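Local coordinates for beta-gamma-crystallin (Geodia cydonium, PDB 4IAU), which is of unknown function but binds calcium and belongs to the beta/gamma-crystallin family of Greek key proteins, at residues 36-48 against 71-83. Residues are numbered along the deposited sequence; the frame is centred on the assembly and turned at random. Where two conformers were deposited one is given.
Sequences KGMWIFYQQANYN and FTPRSFRPVKTFQ
Strands 38-42 and 75-78 run antiparallel in the first Greek key domain, with Ile40 facing Arg77 and Tyr42 facing Ser75 as hydrogen-bonded pairs. Tyr42 O takes the N-H of Arg74 at 2.9 Å and, weakly, that of Ser75, a classic beta bulge. On one face, Pro78 CB sits squarely over the six-membered ring of Trp39, 3.9 Å from its centroid, while the Phe41 and Phe76 rings, slid apart, pack with Leu8 of strand 5-9. On the other face, with Ile40, Tyr42 and Ser75, Arg77 extends from CG to NE, laying CD over the Tyr47 ring centre and the guanidinium flat on it, planes 14° apart. In the guanidinium plane, NE donates to Tyr42 OH at 3.1 Å, itself hydrogen-bonded to Phe94 O; NH2 reaches the carbonyls of Phe94 and Gly96. A leucine here would probably leave Tyr47 without its cation-pi partner, Tyr42 OH without the NE bond and Gly96 O without the NH2 donor. Ser75 OG donates a hydrogen bond to Gln44 O at 2.7 Å and accepts the N-H of Tyr47, tying the 45-48 turn to the strand. Arg77 also lies against Tyr89 of the next domain; the antiparallel strands are typical of the Greek key.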
loop_
_atom_site.group_PDB
_atom_site.type_symbol
_atom_site.label_atom_id
_atom_site.label_comp_id
_atom_site.label_asym_id
_atom_site.label_seq_id
_atom_site.Cartn_x
_atom_site.Cartn_y
_atom_site.Cartn_z
ATOM N N LYS A 36 2.062 2.398 15.262
ATOM C CA LYS A 36 3.341 2.006 14.685
ATOM C C LYS A 36 3.139 1.720 13.203
ATOM O O LYS A 36 2.252 0.983 12.807
ATOM C CB LYS A 36 3.944 0.748 15.312
ATOM C CG LYS A 36 4.170 0.790 16.800
ATOM C CD LYS A 36 4.710 -0.604 17.271
ATOM C CE LYS A 36 4.857 -0.632 18.728
ATOM N NZ LYS A 36 5.249 -2.062 19.023
ATOM N N GLY A 37 4.021 2.280 12.388
ATOM C CA GLY A 37 4.071 1.955 10.973
ATOM C C GLY A 37 3.173 2.861 10.146
ATOM O O GLY A 37 2.927 4.022 10.468
HETATM N N MSE A 38 2.722 2.326 9.009
HETATM C CA MSE A 38 1.873 3.023 8.062
HETATM C C MSE A 38 0.810 2.028 7.592
HETATM O O MSE A 38 1.152 0.881 7.299
HETATM C CB MSE A 38 2.667 3.516 6.862
HETATM C CG MSE A 38 3.652 4.591 7.198
HETATM SE SE MSE A 38 4.498 5.272 5.564
HETATM C CE MSE A 38 3.275 4.480 4.314
ATOM N N TRP A 39 -0.436 2.458 7.532
ATOM C CA TRP A 39 -1.515 1.583 7.201
ATOM C C TRP A 39 -2.389 2.172 6.093
ATOM O O TRP A 39 -2.542 3.377 5.999
ATOM C CB TRP A 39 -2.405 1.308 8.430
ATOM C CG TRP A 39 -1.729 0.499 9.489
ATOM C CD1 TRP A 39 -0.724 0.903 10.321
ATOM C CD2 TRP A 39 -1.989 -0.863 9.811
ATOM N NE1 TRP A 39 -0.354 -0.130 11.161
ATOM C CE2 TRP A 39 -1.123 -1.221 10.872
ATOM C CE3 TRP A 39 -2.918 -1.825 9.343
ATOM C CZ2 TRP A 39 -1.138 -2.509 11.446
ATOM C CZ3 TRP A 39 -2.932 -3.100 9.901
ATOM C CH2 TRP A 39 -2.033 -3.419 10.946
ATOM N N ILE A 40 -3.019 1.299 5.322
ATOM C CA ILE A 40 -3.963 1.711 4.299
ATOM C C ILE A 40 -5.277 1.023 4.607
ATOM O O ILE A 40 -5.326 -0.177 4.918
ATOM C CB ILE A 40 -3.504 1.373 2.856
ATOM C CG1 ILE A 40 -2.043 1.710 2.655
ATOM C CG2 ILE A 40 -4.392 2.109 1.856
ATOM C CD1 ILE A 40 -1.430 1.294 1.372
ATOM N N PHE A 41 -6.353 1.798 4.527
ATOM C CA PHE A 41 -7.724 1.392 4.794
ATOM C C PHE A 41 -8.527 1.491 3.515
ATOM O O PHE A 41 -8.336 2.438 2.740
ATOM C CB PHE A 41 -8.361 2.233 5.902
ATOM C CG PHE A 41 -7.520 2.208 7.178
ATOM C CD1 PHE A 41 -6.426 3.077 7.271
ATOM C CD2 PHE A 41 -7.814 1.316 8.207
ATOM C CE1 PHE A 41 -5.619 2.953 8.395
ATOM C CE2 PHE A 41 -6.975 1.199 9.293
ATOM C CZ PHE A 41 -5.875 2.015 9.353
ATOM N N TYR A 42 -9.457 0.535 3.314
ATOM C CA TYR A 42 -10.177 0.435 2.071
ATOM C C TYR A 42 -11.666 0.253 2.339
ATOM O O TYR A 42 -12.063 -0.461 3.257
ATOM C CB TYR A 42 -9.688 -0.773 1.264
ATOM C CG TYR A 42 -8.197 -0.775 1.014
ATOM C CD1 TYR A 42 -7.319 -1.295 1.944
ATOM C CD2 TYR A 42 -7.654 -0.244 -0.151
ATOM C CE1 TYR A 42 -5.957 -1.286 1.743
ATOM C CE2 TYR A 42 -6.282 -0.250 -0.400
ATOM C CZ TYR A 42 -5.423 -0.797 0.556
ATOM O OH TYR A 42 -4.074 -0.864 0.379
ATOM N N GLN A 43 -12.471 0.832 1.444
ATOM C CA GLN A 43 -13.923 0.738 1.567
ATOM C C GLN A 43 -14.461 -0.651 1.284
ATOM O O GLN A 43 -15.518 -1.029 1.823
ATOM C CB GLN A 43 -14.529 1.790 0.610
ATOM C CG GLN A 43 -16.025 1.844 0.630
ATOM C CD GLN A 43 -16.547 2.991 -0.180
ATOM O OE1 GLN A 43 -15.971 3.344 -1.232
ATOM N NE2 GLN A 43 -17.621 3.585 0.276
ATOM N N GLN A 44 -13.798 -1.416 0.409
ATOM C CA GLN A 44 -14.192 -2.759 0.069
ATOM C C GLN A 44 -13.244 -3.769 0.680
ATOM O O GLN A 44 -12.070 -3.488 0.944
ATOM C CB GLN A 44 -14.198 -2.979 -1.456
ATOM C CG GLN A 44 -15.012 -1.982 -2.237
ATOM C CD GLN A 44 -14.866 -2.178 -3.728
ATOM O OE1 GLN A 44 -13.757 -2.351 -4.240
ATOM N NE2 GLN A 44 -15.997 -2.152 -4.429
ATOM N N ALA A 45 -13.749 -4.999 0.841
ATOM C CA ALA A 45 -12.903 -6.144 1.235
ATOM C C ALA A 45 -11.823 -6.372 0.201
ATOM O O ALA A 45 -11.888 -5.927 -0.941
ATOM C CB ALA A 45 -13.766 -7.379 1.402
ATOM N N ASN A 46 -10.788 -7.101 0.636
ATOM C CA ASN A 46 -9.745 -7.476 -0.294
ATOM C C ASN A 46 -9.111 -6.260 -0.950
ATOM O O ASN A 46 -8.684 -6.309 -2.109
ATOM C CB ASN A 46 -10.219 -8.522 -1.327
ATOM C CG ASN A 46 -10.849 -9.687 -0.596
ATOM O OD1 ASN A 46 -10.305 -10.245 0.361
ATOM N ND2 ASN A 46 -12.056 -10.025 -1.009
ATOM N N TYR A 47 -9.002 -5.179 -0.200
ATOM C CA TYR A 47 -8.178 -4.041 -0.595
ATOM C C TYR A 47 -8.681 -3.448 -1.888
ATOM O O TYR A 47 -7.929 -3.107 -2.806
ATOM C CB TYR A 47 -6.695 -4.377 -0.636
ATOM C CG TYR A 47 -6.276 -5.269 0.530
ATOM C CD1 TYR A 47 -6.494 -4.889 1.839
ATOM C CD2 TYR A 47 -5.729 -6.540 0.290
ATOM C CE1 TYR A 47 -6.163 -5.703 2.900
ATOM C CE2 TYR A 47 -5.387 -7.363 1.355
ATOM C CZ TYR A 47 -5.606 -6.939 2.675
ATOM O OH TYR A 47 -5.282 -7.689 3.784
ATOM N N ASN A 48 -10.004 -3.225 -1.977
ATOM C CA ASN A 48 -10.608 -2.565 -3.131
ATOM C C ASN A 48 -10.392 -3.331 -4.417
ATOM O O ASN A 48 -10.343 -2.772 -5.511
ATOM C CB ASN A 48 -10.219 -1.102 -3.269
ATOM C CG ASN A 48 -10.890 -0.233 -2.242
ATOM O OD1 ASN A 48 -11.832 -0.633 -1.553
ATOM N ND2 ASN A 48 -10.442 1.038 -2.159
ATOM N N PHE A 71 -14.671 6.617 6.152
ATOM C CA PHE A 71 -15.619 5.601 5.762
ATOM C C PHE A 71 -15.402 4.417 6.688
ATOM O O PHE A 71 -14.382 4.316 7.354
ATOM C CB PHE A 71 -15.471 5.179 4.268
ATOM C CG PHE A 71 -14.046 4.753 3.938
ATOM C CD1 PHE A 71 -13.604 3.450 4.194
ATOM C CD2 PHE A 71 -13.136 5.650 3.396
ATOM C CE1 PHE A 71 -12.307 3.104 4.004
ATOM C CE2 PHE A 71 -11.824 5.245 3.164
ATOM C CZ PHE A 71 -11.408 3.994 3.458
ATOM N N THR A 72 -16.359 3.495 6.670
ATOM C CA THR A 72 -16.217 2.270 7.450
ATOM C C THR A 72 -15.319 1.305 6.684
ATOM O O THR A 72 -15.664 0.915 5.575
ATOM C CB THR A 72 -17.585 1.592 7.604
ATOM O OG1 THR A 72 -18.464 2.556 8.199
ATOM C CG2 THR A 72 -17.483 0.369 8.502
ATOM N N PRO A 73 -14.158 0.932 7.218
ATOM C CA PRO A 73 -13.287 0.050 6.442
ATOM C C PRO A 73 -13.883 -1.350 6.299
ATOM O O PRO A 73 -14.467 -1.889 7.235
ATOM C CB PRO A 73 -12.000 0.030 7.212
ATOM C CG PRO A 73 -12.058 1.068 8.252
ATOM C CD PRO A 73 -13.530 1.402 8.448
ATOM N N ARG A 74 -13.649 -1.962 5.149
ATOM C CA ARG A 74 -13.908 -3.391 4.960
ATOM C C ARG A 74 -12.626 -4.189 4.810
ATOM O O ARG A 74 -12.696 -5.430 4.788
ATOM C CB ARG A 74 -14.879 -3.642 3.803
ATOM C CG ARG A 74 -16.315 -3.222 4.092
ATOM C CD ARG A 74 -17.125 -4.316 4.781
ATOM N NE ARG A 74 -16.799 -4.554 6.165
ATOM C CZ ARG A 74 -17.360 -3.937 7.186
ATOM N NH1 ARG A 74 -18.177 -2.941 7.013
ATOM N NH2 ARG A 74 -17.058 -4.314 8.431
ATOM N N SER A 75 -11.470 -3.551 4.741
ATOM C CA SER A 75 -10.187 -4.208 4.778
ATOM C C SER A 75 -9.141 -3.148 5.081
ATOM O O SER A 75 -9.369 -1.953 4.884
ATOM C CB SER A 75 -9.857 -4.961 3.479
ATOM O OG SER A 75 -9.830 -4.115 2.347
ATOM N N PHE A 76 -7.958 -3.594 5.541
ATOM C CA PHE A 76 -6.879 -2.663 5.853
ATOM C C PHE A 76 -5.626 -3.477 6.039
ATOM O O PHE A 76 -5.659 -4.668 6.378
ATOM C CB PHE A 76 -7.212 -1.785 7.074
ATOM C CG PHE A 76 -7.592 -2.526 8.340
ATOM C CD1 PHE A 76 -8.909 -2.874 8.557
ATOM C CD2 PHE A 76 -6.658 -2.869 9.300
ATOM C CE1 PHE A 76 -9.266 -3.533 9.737
ATOM C CE2 PHE A 76 -7.030 -3.516 10.444
ATOM C CZ PHE A 76 -8.337 -3.860 10.679
ATOM N N ARG A 77 -4.468 -2.816 5.829
ATOM C CA ARG A 77 -3.210 -3.547 5.906
ATOM C C ARG A 77 -2.059 -2.598 6.152
ATOM O O ARG A 77 -2.104 -1.425 5.754
ATOM C CB ARG A 77 -2.949 -4.375 4.624
ATOM C CG ARG A 77 -2.962 -3.517 3.350
ATOM C CD ARG A 77 -2.689 -4.400 2.136
ATOM N NE ARG A 77 -2.975 -3.683 0.910
ATOM C CZ ARG A 77 -3.029 -4.268 -0.293
ATOM N NH1 ARG A 77 -2.733 -5.567 -0.410
ATOM N NH2 ARG A 77 -3.367 -3.585 -1.360
ATOM N N PRO A 78 -0.982 -3.088 6.755
ATOM C CA PRO A 78 0.214 -2.287 6.930
ATOM C C PRO A 78 1.009 -2.238 5.631
ATOM O O PRO A 78 0.917 -3.086 4.757
ATOM C CB PRO A 78 0.973 -3.043 8.035
ATOM C CG PRO A 78 0.599 -4.506 7.786
ATOM C CD PRO A 78 -0.826 -4.454 7.351
ATOM N N VAL A 79 1.864 -1.210 5.549
ATOM C CA VAL A 79 2.817 -1.094 4.481
ATOM C C VAL A 79 4.126 -1.668 5.024
ATOM O O VAL A 79 4.866 -1.023 5.767
ATOM C CB VAL A 79 2.982 0.347 3.999
ATOM C CG1 VAL A 79 3.968 0.423 2.833
ATOM C CG2 VAL A 79 1.618 0.953 3.591
ATOM N N LYS A 80 4.425 -2.924 4.708
ATOM C CA LYS A 80 5.447 -3.644 5.446
ATOM C C LYS A 80 6.868 -3.256 5.028
ATOM O O LYS A 80 7.831 -3.609 5.719
ATOM C CB LYS A 80 5.268 -5.179 5.333
ATOM C CG LYS A 80 3.933 -5.628 5.922
ATOM C CD LYS A 80 3.911 -7.144 6.142
ATOM C CE LYS A 80 4.023 -7.914 4.848
ATOM N NZ LYS A 80 3.108 -7.510 3.751
ATOM N N THR A 81 7.012 -2.472 3.976
ATOM C CA THR A 81 8.306 -1.913 3.604
ATOM C C THR A 81 8.516 -0.522 4.133
ATOM O O THR A 81 9.531 0.097 3.737
ATOM C CB THR A 81 8.522 -2.003 2.076
ATOM O OG1 THR A 81 7.607 -1.143 1.505
ATOM C CG2 THR A 81 8.502 -3.436 1.587
ATOM N N PHE A 82 7.674 -0.040 5.021
ATOM C CA PHE A 82 7.960 1.204 5.739
ATOM C C PHE A 82 9.365 1.077 6.335
ATOM O O PHE A 82 9.651 0.078 7.035
ATOM C CB PHE A 82 6.897 1.349 6.791
ATOM C CG PHE A 82 7.117 2.522 7.730
ATOM C CD1 PHE A 82 7.222 3.801 7.276
ATOM C CD2 PHE A 82 7.242 2.338 9.069
ATOM C CE1 PHE A 82 7.423 4.889 8.129
ATOM C CE2 PHE A 82 7.384 3.385 9.986
ATOM C CZ PHE A 82 7.424 4.661 9.480
ATOM N N GLN A 83 10.226 2.037 6.066
ATOM C CA GLN A 83 11.598 2.063 6.582
ATOM C C GLN A 83 12.490 0.941 6.063
ATOM O O GLN A 83 13.547 0.675 6.697
ATOM C CB GLN A 83 11.596 2.033 8.110
ATOM C CG GLN A 83 10.871 3.203 8.753
ATOM C CD GLN A 83 10.868 3.126 10.267
ATOM O OE1 GLN A 83 11.027 2.050 10.843
ATOM N NE2 GLN A 83 10.687 4.260 10.918
HETATM O O HOH W 1 4.024 -0.238 8.397
HETATM O O HOH W 2 -17.253 0.259 3.579
#